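Local coordinates for predicted protease of the collagenase family (Methanopyrus kandleri, PDB 5D88), which binds a zinc ion in a TIM-barrel fold of the U32 peptidase family and probably cleaves peptide bonds, at residues 57-60 with 64-67; 124-129 with 135-140; 153-158 with 180-185; 159-164 with 242-247; 167-172 with 186-191. All blocks are in the same frame, centred on the assembly; numbering follows the deposited sequence.

Contact 1: 57-60 with 64-67; sequences LPRY and YEVE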
# COMPACT_ATOMS: atom_id res chain seq x y z
N LEU A 57 8.32 -11.60 8.18
CA LEU A 57 8.82 -12.51 9.19
C LEU A 57 9.94 -13.40 8.68
O LEU A 57 10.07 -13.60 7.47
CB LEU A 57 7.69 -13.41 9.71
CG LEU A 57 6.54 -12.63 10.31
CD1 LEU A 57 5.44 -13.60 10.72
CD2 LEU A 57 7.01 -11.77 11.49
N PRO A 58 10.74 -13.97 9.59
CA PRO A 58 11.78 -14.95 9.19
C PRO A 58 11.23 -16.28 8.73
O PRO A 58 11.92 -17.00 8.00
CB PRO A 58 12.59 -15.15 10.48
CG PRO A 58 12.09 -14.21 11.47
CD PRO A 58 10.77 -13.66 11.02
N ARG A 59 10.05 -16.65 9.19
CA ARG A 59 9.44 -17.91 8.82
C ARG A 59 7.95 -17.79 9.10
O ARG A 59 7.53 -17.01 9.96
CB ARG A 59 10.02 -19.11 9.57
CG ARG A 59 9.49 -19.32 11.00
CD ARG A 59 9.81 -20.73 11.56
NE ARG A 59 9.41 -21.80 10.64
CZ ARG A 59 8.29 -22.53 10.72
NH1 ARG A 59 7.39 -22.35 11.69
NH2 ARG A 59 8.07 -23.46 9.79
N TYR A 60 7.17 -18.56 8.35
CA TYR A 60 5.72 -18.54 8.44
C TYR A 60 5.25 -19.97 8.65
O TYR A 60 5.69 -20.87 7.92
CB TYR A 60 5.08 -17.96 7.18
CG TYR A 60 5.43 -16.52 6.93
CD1 TYR A 60 6.65 -16.16 6.35
CD2 TYR A 60 4.52 -15.51 7.25
CE1 TYR A 60 6.97 -14.84 6.11
CE2 TYR A 60 4.84 -14.17 7.02
CZ TYR A 60 6.07 -13.85 6.45
OH TYR A 60 6.41 -12.53 6.20
N TYR A 64 -0.66 -27.05 9.57
CA TYR A 64 -0.65 -28.04 10.65
C TYR A 64 0.10 -27.50 11.86
O TYR A 64 -0.24 -27.85 13.00
CB TYR A 64 -0.05 -29.37 10.19
CG TYR A 64 1.46 -29.39 10.16
CD1 TYR A 64 2.19 -29.74 11.29
CD2 TYR A 64 2.15 -29.03 9.01
CE1 TYR A 64 3.57 -29.74 11.28
CE2 TYR A 64 3.54 -29.03 8.98
CZ TYR A 64 4.24 -29.38 10.12
OH TYR A 64 5.62 -29.39 10.11
N GLU A 65 1.08 -26.63 11.65
CA GLU A 65 1.80 -26.02 12.76
C GLU A 65 0.93 -25.03 13.51
O GLU A 65 0.97 -24.96 14.74
CB GLU A 65 3.04 -25.28 12.28
CG GLU A 65 4.08 -26.10 11.62
CD GLU A 65 5.24 -25.22 11.21
OE1 GLU A 65 6.04 -24.85 12.11
OE2 GLU A 65 5.32 -24.85 10.02
N VAL A 66 0.18 -24.21 12.77
CA VAL A 66 -0.73 -23.25 13.39
C VAL A 66 -1.66 -23.97 14.37
O VAL A 66 -1.87 -23.51 15.50
CB VAL A 66 -1.52 -22.51 12.31
CG1 VAL A 66 -2.64 -21.66 12.92
CG2 VAL A 66 -0.57 -21.65 11.50
N GLU A 67 -2.21 -25.10 13.95
CA GLU A 67 -3.19 -25.78 14.80
C GLU A 67 -2.54 -26.33 16.06
O GLU A 67 -3.12 -26.25 17.15
CB GLU A 67 -3.89 -26.86 13.97
CG GLU A 67 -4.71 -26.20 12.86
CD GLU A 67 -5.40 -27.16 11.89
OE1 GLU A 67 -5.16 -28.39 11.98
OE2 GLU A 67 -6.17 -26.66 11.04

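Contact 2: 124-129 with 135-140; sequences YLVEVL and LTVVVS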
# COMPACT_ATOMS: atom_id res chain seq x y z
N TYR A 124 -12.07 -3.86 4.42
CA TYR A 124 -13.24 -4.68 4.15
C TYR A 124 -13.34 -5.84 5.13
O TYR A 124 -14.43 -6.19 5.58
CB TYR A 124 -13.18 -5.16 2.70
CG TYR A 124 -14.31 -6.00 2.22
CD1 TYR A 124 -15.64 -5.64 2.44
CD2 TYR A 124 -14.07 -7.16 1.50
CE1 TYR A 124 -16.68 -6.42 1.95
CE2 TYR A 124 -15.10 -7.94 1.02
CZ TYR A 124 -16.39 -7.56 1.24
OH TYR A 124 -17.40 -8.35 0.76
N LEU A 125 -12.19 -6.45 5.47
CA LEU A 125 -12.19 -7.52 6.47
C LEU A 125 -12.59 -7.00 7.84
O LEU A 125 -13.27 -7.70 8.59
CB LEU A 125 -10.82 -8.17 6.56
CG LEU A 125 -10.66 -9.43 5.75
CD1 LEU A 125 -10.90 -9.11 4.26
CD2 LEU A 125 -9.29 -9.98 6.03
N VAL A 126 -12.12 -5.80 8.21
CA VAL A 126 -12.54 -5.20 9.47
C VAL A 126 -14.05 -5.16 9.54
O VAL A 126 -14.67 -5.54 10.54
CB VAL A 126 -11.94 -3.78 9.62
CG1 VAL A 126 -12.52 -3.07 10.84
CG2 VAL A 126 -10.41 -3.83 9.71
N GLU A 127 -14.67 -4.68 8.46
CA GLU A 127 -16.11 -4.50 8.45
C GLU A 127 -16.84 -5.83 8.55
O GLU A 127 -17.81 -5.98 9.31
CB GLU A 127 -16.49 -3.73 7.18
CG GLU A 127 -17.87 -3.14 7.16
CD GLU A 127 -18.05 -2.24 5.95
OE1 GLU A 127 -17.63 -2.64 4.83
OE2 GLU A 127 -18.57 -1.13 6.11
N VAL A 128 -16.42 -6.82 7.76
CA VAL A 128 -17.09 -8.12 7.79
C VAL A 128 -16.92 -8.79 9.15
O VAL A 128 -17.88 -9.34 9.70
CB VAL A 128 -16.58 -9.02 6.65
CG1 VAL A 128 -17.20 -10.40 6.74
CG2 VAL A 128 -16.91 -8.42 5.27
N LEU A 129 -15.69 -8.76 9.69
CA LEU A 129 -15.44 -9.37 11.00
C LEU A 129 -16.29 -8.73 12.08
O LEU A 129 -16.90 -9.44 12.89
CB LEU A 129 -13.96 -9.24 11.39
CG LEU A 129 -13.08 -10.36 10.90
CD1 LEU A 129 -11.63 -9.90 10.98
CD2 LEU A 129 -13.33 -11.64 11.73
N LEU A 135 -15.44 -11.83 17.42
CA LEU A 135 -14.01 -11.89 17.68
C LEU A 135 -13.49 -10.47 17.93
O LEU A 135 -14.08 -9.49 17.47
CB LEU A 135 -13.27 -12.50 16.48
CG LEU A 135 -13.70 -13.89 16.04
CD1 LEU A 135 -13.09 -14.30 14.71
CD2 LEU A 135 -13.32 -14.86 17.11
N THR A 136 -12.37 -10.37 18.65
CA THR A 136 -11.67 -9.10 18.77
C THR A 136 -11.11 -8.71 17.41
O THR A 136 -10.36 -9.48 16.81
CB THR A 136 -10.52 -9.17 19.79
OG1 THR A 136 -11.00 -9.69 21.03
CG2 THR A 136 -9.93 -7.80 20.03
N VAL A 137 -11.44 -7.52 16.94
CA VAL A 137 -10.98 -7.03 15.64
C VAL A 137 -9.83 -6.06 15.87
O VAL A 137 -10.04 -4.95 16.39
CB VAL A 137 -12.11 -6.38 14.84
CG1 VAL A 137 -11.62 -5.94 13.47
CG2 VAL A 137 -13.28 -7.33 14.69
N VAL A 138 -8.62 -6.48 15.50
CA VAL A 138 -7.39 -5.71 15.72
C VAL A 138 -6.89 -5.23 14.36
O VAL A 138 -6.67 -6.04 13.45
CB VAL A 138 -6.31 -6.55 16.40
CG1 VAL A 138 -5.05 -5.71 16.67
CG2 VAL A 138 -6.81 -7.17 17.67
N VAL A 139 -6.70 -3.92 14.22
CA VAL A 139 -6.08 -3.38 13.01
C VAL A 139 -4.57 -3.49 13.15
O VAL A 139 -3.96 -2.93 14.08
CB VAL A 139 -6.51 -1.94 12.76
CG1 VAL A 139 -5.81 -1.40 11.52
CG2 VAL A 139 -8.03 -1.85 12.60
N SER A 140 -3.96 -4.19 12.21
CA SER A 140 -2.52 -4.39 12.19
C SER A 140 -1.77 -3.09 11.95
O SER A 140 -2.26 -2.19 11.28
CB SER A 140 -2.15 -5.38 11.08
OG SER A 140 -0.76 -5.72 11.14
O HOH W 1 -16.00 -9.66 15.64

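Contact 3: 153-158 with 180-185; sequences HFERLG and ERVSVE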
# COMPACT_ATOMS: atom_id res chain seq x y z
N HIS A 153 -11.75 6.31 11.01
CA HIS A 153 -12.41 5.50 10.00
C HIS A 153 -12.32 4.02 10.31
O HIS A 153 -13.31 3.29 10.11
CB HIS A 153 -11.84 5.84 8.62
CG HIS A 153 -12.33 7.16 8.10
ND1 HIS A 153 -13.55 7.31 7.48
CD2 HIS A 153 -11.79 8.41 8.16
CE1 HIS A 153 -13.73 8.57 7.14
NE2 HIS A 153 -12.68 9.26 7.55
N PHE A 154 -11.17 3.54 10.82
CA PHE A 154 -11.10 2.13 11.17
C PHE A 154 -12.02 1.80 12.35
O PHE A 154 -12.64 0.72 12.38
CB PHE A 154 -9.66 1.71 11.45
CG PHE A 154 -8.91 1.26 10.24
CD1 PHE A 154 -9.09 -0.01 9.71
CD2 PHE A 154 -8.03 2.10 9.61
CE1 PHE A 154 -8.39 -0.43 8.60
CE2 PHE A 154 -7.34 1.69 8.49
CZ PHE A 154 -7.52 0.43 7.99
N GLU A 155 -12.15 2.71 13.30
CA GLU A 155 -13.10 2.52 14.39
C GLU A 155 -14.52 2.41 13.85
O GLU A 155 -15.29 1.52 14.24
CB GLU A 155 -12.99 3.67 15.39
CG GLU A 155 -14.02 3.58 16.52
CD GLU A 155 -13.88 4.71 17.54
OE1 GLU A 155 -14.05 5.89 17.17
OE2 GLU A 155 -13.57 4.41 18.72
N ARG A 156 -14.89 3.32 12.94
CA ARG A 156 -16.23 3.33 12.37
C ARG A 156 -16.52 2.03 11.63
O ARG A 156 -17.66 1.54 11.66
CB ARG A 156 -16.39 4.54 11.46
CG ARG A 156 -17.82 4.75 10.97
CD ARG A 156 -17.99 5.99 10.09
NE ARG A 156 -16.96 6.10 9.07
CZ ARG A 156 -16.95 5.42 7.93
NH1 ARG A 156 -17.93 4.56 7.64
NH2 ARG A 156 -15.95 5.59 7.07
N LEU A 157 -15.51 1.44 10.99
CA LEU A 157 -15.69 0.17 10.30
C LEU A 157 -15.82 -1.00 11.26
O LEU A 157 -16.28 -2.07 10.83
CB LEU A 157 -14.54 -0.10 9.35
CG LEU A 157 -14.43 0.81 8.12
CD1 LEU A 157 -13.09 0.51 7.47
CD2 LEU A 157 -15.58 0.60 7.13
N GLY A 158 -15.42 -0.83 12.52
CA GLY A 158 -15.64 -1.85 13.53
C GLY A 158 -14.41 -2.33 14.28
O GLY A 158 -14.48 -3.34 14.99
N GLU A 180 -7.78 11.31 21.56
CA GLU A 180 -8.84 12.31 21.64
C GLU A 180 -9.97 11.99 20.68
O GLU A 180 -11.12 12.36 20.92
CB GLU A 180 -8.28 13.71 21.35
CG GLU A 180 -7.37 14.29 22.45
CD GLU A 180 -6.56 15.50 21.95
OE1 GLU A 180 -6.91 16.03 20.88
OE2 GLU A 180 -5.58 15.91 22.63
N ARG A 181 -9.67 11.28 19.60
CA ARG A 181 -10.60 11.08 18.50
C ARG A 181 -11.36 9.77 18.59
O ARG A 181 -12.52 9.72 18.17
CB ARG A 181 -9.83 11.11 17.18
CG ARG A 181 -10.70 11.17 15.95
CD ARG A 181 -11.32 12.55 15.77
NE ARG A 181 -12.42 12.48 14.82
CZ ARG A 181 -12.30 12.58 13.49
NH1 ARG A 181 -11.11 12.75 12.92
NH2 ARG A 181 -13.38 12.50 12.73
N VAL A 182 -10.75 8.72 19.12
CA VAL A 182 -11.34 7.39 19.09
C VAL A 182 -11.40 6.82 20.49
O VAL A 182 -10.72 7.27 21.42
CB VAL A 182 -10.58 6.43 18.16
CG1 VAL A 182 -10.62 6.92 16.73
CG2 VAL A 182 -9.15 6.26 18.63
N SER A 183 -12.24 5.80 20.64
CA SER A 183 -12.45 5.14 21.92
C SER A 183 -11.89 3.73 21.96
O SER A 183 -11.99 3.07 22.99
CB SER A 183 -13.94 5.12 22.24
OG SER A 183 -14.38 6.44 22.53
N VAL A 184 -11.29 3.26 20.87
CA VAL A 184 -10.73 1.91 20.80
C VAL A 184 -9.51 1.79 21.68
O VAL A 184 -8.93 2.79 22.12
CB VAL A 184 -10.34 1.53 19.36
CG1 VAL A 184 -11.54 1.46 18.46
CG2 VAL A 184 -9.29 2.52 18.81
N GLU A 185 -9.10 0.55 21.94
CA GLU A 185 -7.81 0.30 22.56
C GLU A 185 -6.71 0.58 21.54
O GLU A 185 -6.87 0.34 20.35
CB GLU A 185 -7.73 -1.15 23.02
CG GLU A 185 -8.83 -1.56 23.98
CD GLU A 185 -8.76 -0.82 25.27
OE1 GLU A 185 -7.78 -1.03 26.00
OE2 GLU A 185 -9.69 -0.02 25.56
O HOH W 2 -15.14 7.61 18.67

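Contact 4: 159-164 with 242-247; sequences ADVITV and FDEVFI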
# COMPACT_ATOMS: atom_id res chain seq x y z
N ALA A 159 -13.29 -1.64 14.17
CA ALA A 159 -12.12 -2.06 14.92
C ALA A 159 -12.38 -1.97 16.42
O ALA A 159 -13.01 -1.03 16.90
CB ALA A 159 -10.90 -1.21 14.56
N ASP A 160 -11.88 -2.97 17.16
CA ASP A 160 -11.85 -2.96 18.62
C ASP A 160 -10.53 -2.43 19.16
O ASP A 160 -10.49 -1.84 20.25
CB ASP A 160 -12.06 -4.37 19.16
CG ASP A 160 -13.43 -4.94 18.81
OD1 ASP A 160 -14.44 -4.24 19.04
OD2 ASP A 160 -13.50 -6.09 18.32
N VAL A 161 -9.45 -2.67 18.42
CA VAL A 161 -8.08 -2.33 18.79
C VAL A 161 -7.41 -1.82 17.53
O VAL A 161 -7.58 -2.41 16.46
CB VAL A 161 -7.31 -3.56 19.32
CG1 VAL A 161 -5.89 -3.21 19.69
CG2 VAL A 161 -8.04 -4.20 20.46
N ILE A 162 -6.64 -0.74 17.65
CA ILE A 162 -5.87 -0.22 16.53
C ILE A 162 -4.40 -0.22 16.91
O ILE A 162 -4.02 0.34 17.94
CB ILE A 162 -6.33 1.18 16.11
CG1 ILE A 162 -7.75 1.10 15.53
CG2 ILE A 162 -5.38 1.74 15.05
CD1 ILE A 162 -8.37 2.42 15.17
N THR A 163 -3.59 -0.88 16.10
CA THR A 163 -2.14 -0.84 16.23
C THR A 163 -1.65 0.37 15.44
O THR A 163 -1.93 0.47 14.24
CB THR A 163 -1.49 -2.12 15.70
OG1 THR A 163 -2.17 -3.27 16.19
CG2 THR A 163 -0.06 -2.20 16.14
N VAL A 164 -0.99 1.31 16.11
CA VAL A 164 -0.51 2.48 15.39
C VAL A 164 0.68 2.10 14.51
O VAL A 164 1.40 1.12 14.76
CB VAL A 164 -0.12 3.62 16.35
CG1 VAL A 164 -1.31 4.04 17.21
CG2 VAL A 164 1.09 3.21 17.21
N PHE A 242 0.16 3.25 25.61
CA PHE A 242 -0.62 2.25 24.91
C PHE A 242 -1.33 1.33 25.89
O PHE A 242 -0.92 1.16 27.03
CB PHE A 242 0.27 1.45 23.97
CG PHE A 242 0.87 2.28 22.88
CD1 PHE A 242 0.15 2.57 21.74
CD2 PHE A 242 2.16 2.80 23.02
CE1 PHE A 242 0.72 3.34 20.73
CE2 PHE A 242 2.72 3.57 22.04
CZ PHE A 242 2.00 3.84 20.88
N ASP A 243 -2.43 0.75 25.42
CA ASP A 243 -3.17 -0.23 26.19
C ASP A 243 -2.62 -1.63 26.03
O ASP A 243 -2.82 -2.46 26.93
CB ASP A 243 -4.63 -0.21 25.74
CG ASP A 243 -5.25 1.16 25.84
OD1 ASP A 243 -5.39 1.66 26.97
OD2 ASP A 243 -5.59 1.74 24.79
N GLU A 244 -1.95 -1.90 24.90
CA GLU A 244 -1.46 -3.23 24.54
C GLU A 244 -0.11 -3.09 23.88
O GLU A 244 0.10 -2.15 23.11
CB GLU A 244 -2.40 -3.94 23.55
CG GLU A 244 -3.78 -4.13 24.10
CD GLU A 244 -4.74 -4.83 23.15
OE1 GLU A 244 -4.31 -5.35 22.08
OE2 GLU A 244 -5.94 -4.87 23.48
N VAL A 245 0.78 -4.04 24.17
CA VAL A 245 2.10 -4.10 23.58
C VAL A 245 2.21 -5.43 22.85
O VAL A 245 1.90 -6.48 23.43
CB VAL A 245 3.22 -3.98 24.63
CG1 VAL A 245 4.58 -4.13 23.97
CG2 VAL A 245 3.15 -2.65 25.31
N PHE A 246 2.63 -5.38 21.60
CA PHE A 246 2.77 -6.56 20.76
C PHE A 246 4.24 -6.67 20.40
O PHE A 246 4.78 -5.82 19.68
CB PHE A 246 1.88 -6.43 19.53
CG PHE A 246 2.09 -7.47 18.48
CD1 PHE A 246 2.44 -8.78 18.79
CD2 PHE A 246 1.90 -7.14 17.14
CE1 PHE A 246 2.61 -9.72 17.77
CE2 PHE A 246 2.06 -8.09 16.13
CZ PHE A 246 2.42 -9.37 16.45
N ILE A 247 4.88 -7.72 20.90
CA ILE A 247 6.30 -7.96 20.65
C ILE A 247 6.43 -8.87 19.43
O ILE A 247 5.98 -10.02 19.46
CB ILE A 247 6.96 -8.60 21.87
CG1 ILE A 247 6.74 -7.73 23.10
CG2 ILE A 247 8.42 -8.84 21.60
CD1 ILE A 247 7.28 -6.35 22.96

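Contact 5: 167-172 with 186-191; sequences ALNSNE and LRTAVG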
# COMPACT_ATOMS: atom_id res chain seq x y z
N ALA A 167 6.05 4.31 13.71
CA ALA A 167 6.67 5.63 13.83
C ALA A 167 6.10 6.42 15.00
O ALA A 167 6.76 7.34 15.49
CB ALA A 167 6.51 6.43 12.54
N LEU A 168 4.92 6.06 15.49
CA LEU A 168 4.28 6.76 16.60
C LEU A 168 4.59 6.17 17.97
O LEU A 168 4.06 6.65 18.98
CB LEU A 168 2.77 6.77 16.41
CG LEU A 168 2.23 7.85 15.47
CD1 LEU A 168 2.76 7.68 14.07
CD2 LEU A 168 0.71 7.82 15.46
N ASN A 169 5.45 5.15 18.03
CA ASN A 169 5.61 4.36 19.24
C ASN A 169 6.15 5.17 20.41
O ASN A 169 5.97 4.76 21.56
CB ASN A 169 6.55 3.19 18.98
CG ASN A 169 5.87 2.04 18.31
OD1 ASN A 169 4.67 2.11 18.00
ND2 ASN A 169 6.61 0.96 18.09
N SER A 170 6.83 6.29 20.16
CA SER A 170 7.33 7.14 21.24
C SER A 170 6.77 8.55 21.15
O SER A 170 7.33 9.47 21.76
CB SER A 170 8.86 7.20 21.24
OG SER A 170 9.44 5.96 21.58
N ASN A 171 5.69 8.76 20.41
CA ASN A 171 5.22 10.09 20.07
C ASN A 171 3.99 10.40 20.90
O ASN A 171 2.86 10.08 20.52
CB ASN A 171 4.94 10.20 18.57
CG ASN A 171 4.78 11.63 18.11
OD1 ASN A 171 4.27 12.47 18.85
ND2 ASN A 171 5.21 11.93 16.90
N GLU A 172 4.20 11.07 22.04
CA GLU A 172 3.08 11.32 22.95
C GLU A 172 2.03 12.21 22.30
O GLU A 172 0.82 11.95 22.42
CB GLU A 172 3.57 11.94 24.26
CG GLU A 172 2.47 12.15 25.30
CD GLU A 172 1.84 13.55 25.28
OE1 GLU A 172 2.59 14.55 25.30
OE2 GLU A 172 0.59 13.64 25.27
N LEU A 186 -5.58 1.08 22.03
CA LEU A 186 -4.44 1.31 21.16
C LEU A 186 -3.31 0.34 21.50
O LEU A 186 -2.93 0.18 22.67
CB LEU A 186 -3.94 2.74 21.26
CG LEU A 186 -4.96 3.78 20.84
CD1 LEU A 186 -4.31 5.12 21.01
CD2 LEU A 186 -5.43 3.59 19.40
N ARG A 187 -2.75 -0.26 20.46
CA ARG A 187 -1.66 -1.21 20.55
C ARG A 187 -0.43 -0.63 19.86
O ARG A 187 -0.54 0.10 18.87
CB ARG A 187 -2.06 -2.52 19.87
CG ARG A 187 -1.00 -3.61 19.84
CD ARG A 187 -1.51 -4.86 19.09
NE ARG A 187 -2.37 -5.69 19.91
CZ ARG A 187 -2.73 -6.93 19.61
NH1 ARG A 187 -2.28 -7.52 18.50
NH2 ARG A 187 -3.53 -7.60 20.42
N THR A 188 0.74 -0.99 20.40
CA THR A 188 2.02 -0.68 19.79
C THR A 188 2.74 -1.97 19.45
O THR A 188 2.74 -2.92 20.23
CB THR A 188 2.88 0.17 20.73
OG1 THR A 188 4.17 0.37 20.14
CG2 THR A 188 3.06 -0.50 22.08
N ALA A 189 3.34 -2.00 18.26
CA ALA A 189 4.12 -3.14 17.80
C ALA A 189 5.59 -2.81 17.95
O ALA A 189 6.05 -1.79 17.43
CB ALA A 189 3.82 -3.45 16.33
N VAL A 190 6.33 -3.69 18.63
CA VAL A 190 7.76 -3.50 18.89
C VAL A 190 8.56 -4.46 18.02
O VAL A 190 8.36 -5.67 18.07
CB VAL A 190 8.08 -3.74 20.37
CG1 VAL A 190 9.57 -3.51 20.64
CG2 VAL A 190 7.19 -2.86 21.25
N GLY A 191 9.52 -3.91 17.28
CA GLY A 191 10.27 -4.68 16.33
C GLY A 191 9.64 -4.69 14.97
O GLY A 191 9.92 -5.59 14.16
O HOH W 3 3.26 0.24 16.65

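Contact 1: 57-60 with 64-67
Arg59 and Glu65 meet across a change of backbone form: Arg59 lies in an extended loop at phi -160° and psi 153°, whereas Glu65 sits in the opening turn of helix 63-75. They are the two residues that make this contact, and they do so as a salt bridge made of two hydrogen bonds. The guanidinium presents its end, NH1 and NH2, to the carboxylate, and each nitrogen takes a separate oxygen. Arg59 NH2 reaches Glu65 OE2 at 3.1 Å in a nearly straight bond that lies in the guanidinium plane and uses the syn lone pair. Arg59 NH1 comes closer to Glu65 OE1, at 2.9 Å, but is more bent, with the oxygen tilted out of the guanidinium plane. This unevenness is consistent with the 45° between the two planes. The Arg59 chain, straight through chi2, folds at the CG–CD bond, while Glu65 runs out extended beyond CG. Both carboxylate oxygens are thereby engaged, and OE2 has a further donor in the backbone N of Glu62, just ahead of the helix. Arg59 NH1 also makes a weak hydrogen bond to Cys29 O. The bridge thus ties the loop following strand 43-47 to the start of helix 63-75 at the protein surface, while Val66, next along this helix, packs on Leu113 of helix 98-113.

Contact 2: 124-129 with 135-140
Leu129 and Leu135 share a water that donates a hydrogen bond to each of their carbonyl oxygens, 2.7 Å from Leu135 O and 2.9 Å from Leu129 O. It bridges the last turns of helix 123-132 and the residue just before strand 136-139, in a beta-alpha-beta unit of the TIM barrel. The helix and strand segments run almost antiparallel, at 167°, with their axes 9.1 Å apart, as expected of a helix laid on the outside of the barrel wall. The side chains that meet directly are all apolar. Val137 stands at the middle and divides its two methyls between successive helical turns: CG1 meets Val126 CG1 at 4.0 Å, and CG2 rests against Leu129 CB at 3.9 Å. With CG1 anti to the backbone N (chi1 -178°), the two branches of Val137 spread along the helix. The Val126 and Val137 side chains meet at a slant, as do those of Leu129 and Leu135. The apolar layer is extended by Val120, from the first strand of this unit, which touches both Val126 and Leu129, and by Phe154 of the following helix, which lies against Val126 and Val139. Toward the far end of the strand, the other methyl of Val126, CG2, touches Val139 CG2 at 4.2 Å; at the near end, Leu129 CD2 meets Leu135 CD1 at 4.0 Å.

Contact 3: 153-158 with 180-185
Glu155 reaches out from helix 148-157 and lays its carboxylate along the loop that follows helix 172-181, where its side chain runs antiparallel alongside Val182 and passes at an angle to Val184. The chain is fully stretched: CG is anti to the backbone N (chi1 176°) and the rest continues straight, which carries the carboxylate to the loop backbone. There OE2 accepts a hydrogen bond from Ser183 N at 2.7 Å, with an N-H...O angle of 161°. The donor arrives on the syn side, 20° out of the carboxylate plane.

The two valines flank this bond. Val182 CG1 lies 3.6 Å from Glu155 OE1, and Val184 CG1 packs against the aliphatic stem, 3.8 Å from Glu155 CG. A water donates to Glu155 OE1 and, weakly, to Arg181 O.

The helix ends just beyond, where Gly158 takes a positive phi in a Schellman motif: its N bonds to Glu155 O, and Ala159 N is the probable partner of Phe154 O. On another side of the same turn, Arg156 NH2 bonds edge-on to His153 ND1 and also reaches Met228 O of the second subunit. Val182 packs in addition on Ala151 and Trp152 of the earlier part of helix 148-157.

The chemistry is thus that of a carboxylate with divided duties. One oxygen takes a backbone N-H and the other is hydrated, while valine methyls pack on the group and its stem. The short Ser183 N–Glu155 OE2 bond ties the loop between helix 172-181 and strand 185-190 to helix 148-157.

Contact 4: 159-164 with 242-247
Strands 161-163 and 244-247 of the TIM barrel stand two places apart in the parallel sheet, with strand 185-190 between them, so they meet through side chains and not through backbone pairing. One meeting point joins Val161 to Glu244. The two side chains come from opposite directions, and the valine sets both methyls obliquely over one face of the carboxylate: Val161 CG1 lies 3.6 Å from Glu244 OE1, and Val161 CG2 lies 3.7 Å from Glu244 OE2. The glutamate gets there on a straight chain, CG anti to the carbonyl carbon (chi1 -60°) and extended from there on. Its polar end is held by two arginines, Arg23 at OE2 and Arg187 at OE1, both in salt bridges. Arg187 belongs to the intervening strand and Arg23 begins strand 23-27, which carries the ionic connections round the closure of the barrel.

The second meeting point joins Val164 to Phe242, which lies two residues before strand 244-247. Val164 CG2 sits 3.5 Å from Phe242 CE1 and 3.8 Å from Phe242 CZ, while Val164 CG1 is farther from CE1, at 4.1 Å. The approach is oblique to the ring. Thr188 of strand 185-190 also touches Phe242, so the ring meets the middle strand as well as Val164.

Two kinds of chemistry therefore span the strand in between. Phe242 and Val164 form a buried apolar pair, whereas Val161 offers hydrocarbon cover to a buried carboxylate whose two oxygens are each satisfied by an arginine. Such cover, by keeping water away, would be expected to strengthen the ionic links.

Contact 5: 167-172 with 186-191
Asn169 and Thr188 bring their CA atoms to 6.2 Å where a type I turn, Leu168 to Asn171, passes beside the extended strand 185-190. The turn is closed by Asn171 N bonding to Leu168 O, and its second residue, Asn169, supplies the side chain that crosses to the strand. Its CG lies beside the backbone N (chi1 -81°), and the carboxamide is carried over to Thr188 and Ala189, where both of its ends are used. Asn169 ND2 donates to Ala189 O at 2.9 Å; the acceptor lies near the amide plane, but the donor stands above the carbonyl plane, 40° out of it. Asn169 OD1 receives a weak hydrogen bond from Thr188 OG1 at 2.8 Å. A water adds a second donor to Asn169 OD1 at 2.7 Å and in turn accepts from Ala189 N at 2.8 Å, so the amide is linked to the backbone N and O of the same strand residue, one directly and one through water. Beyond the turn, Asn171 caps helix 172-181 through its OD1 and Glu174 N, and the backbone of Asn169 bonds to that of Arg238. The ND2–Ala189 O bond and the donors at OD1 are consistent with this orientation of the buried amide; through it Thr188 OG1, Ala189 O and, by way of water, Ala189 N find partners in the loop before helix 172-181.

Contacts 2 to 5 follow the barrel wall through its later strands, 136-139, 161-163, 185-190 and 244-247, whereas contact 1 lies earlier in the chain at the surface, its centre 21 to 30 Å from the others. Contacts 2 and 3 are 12 Å apart between centres, share the packing of helix 148-157 on its neighbours, and both touch the second subunit. Contacts 3 and 4 interleave along the sequence, and contact 5 falls between the two segments of contact 4, with centres 9 Å apart, because strand 185-190 separates strands 161-163 and 244-247. Together they join helices and loops to neighbouring strands of the closed eight-stranded barrel.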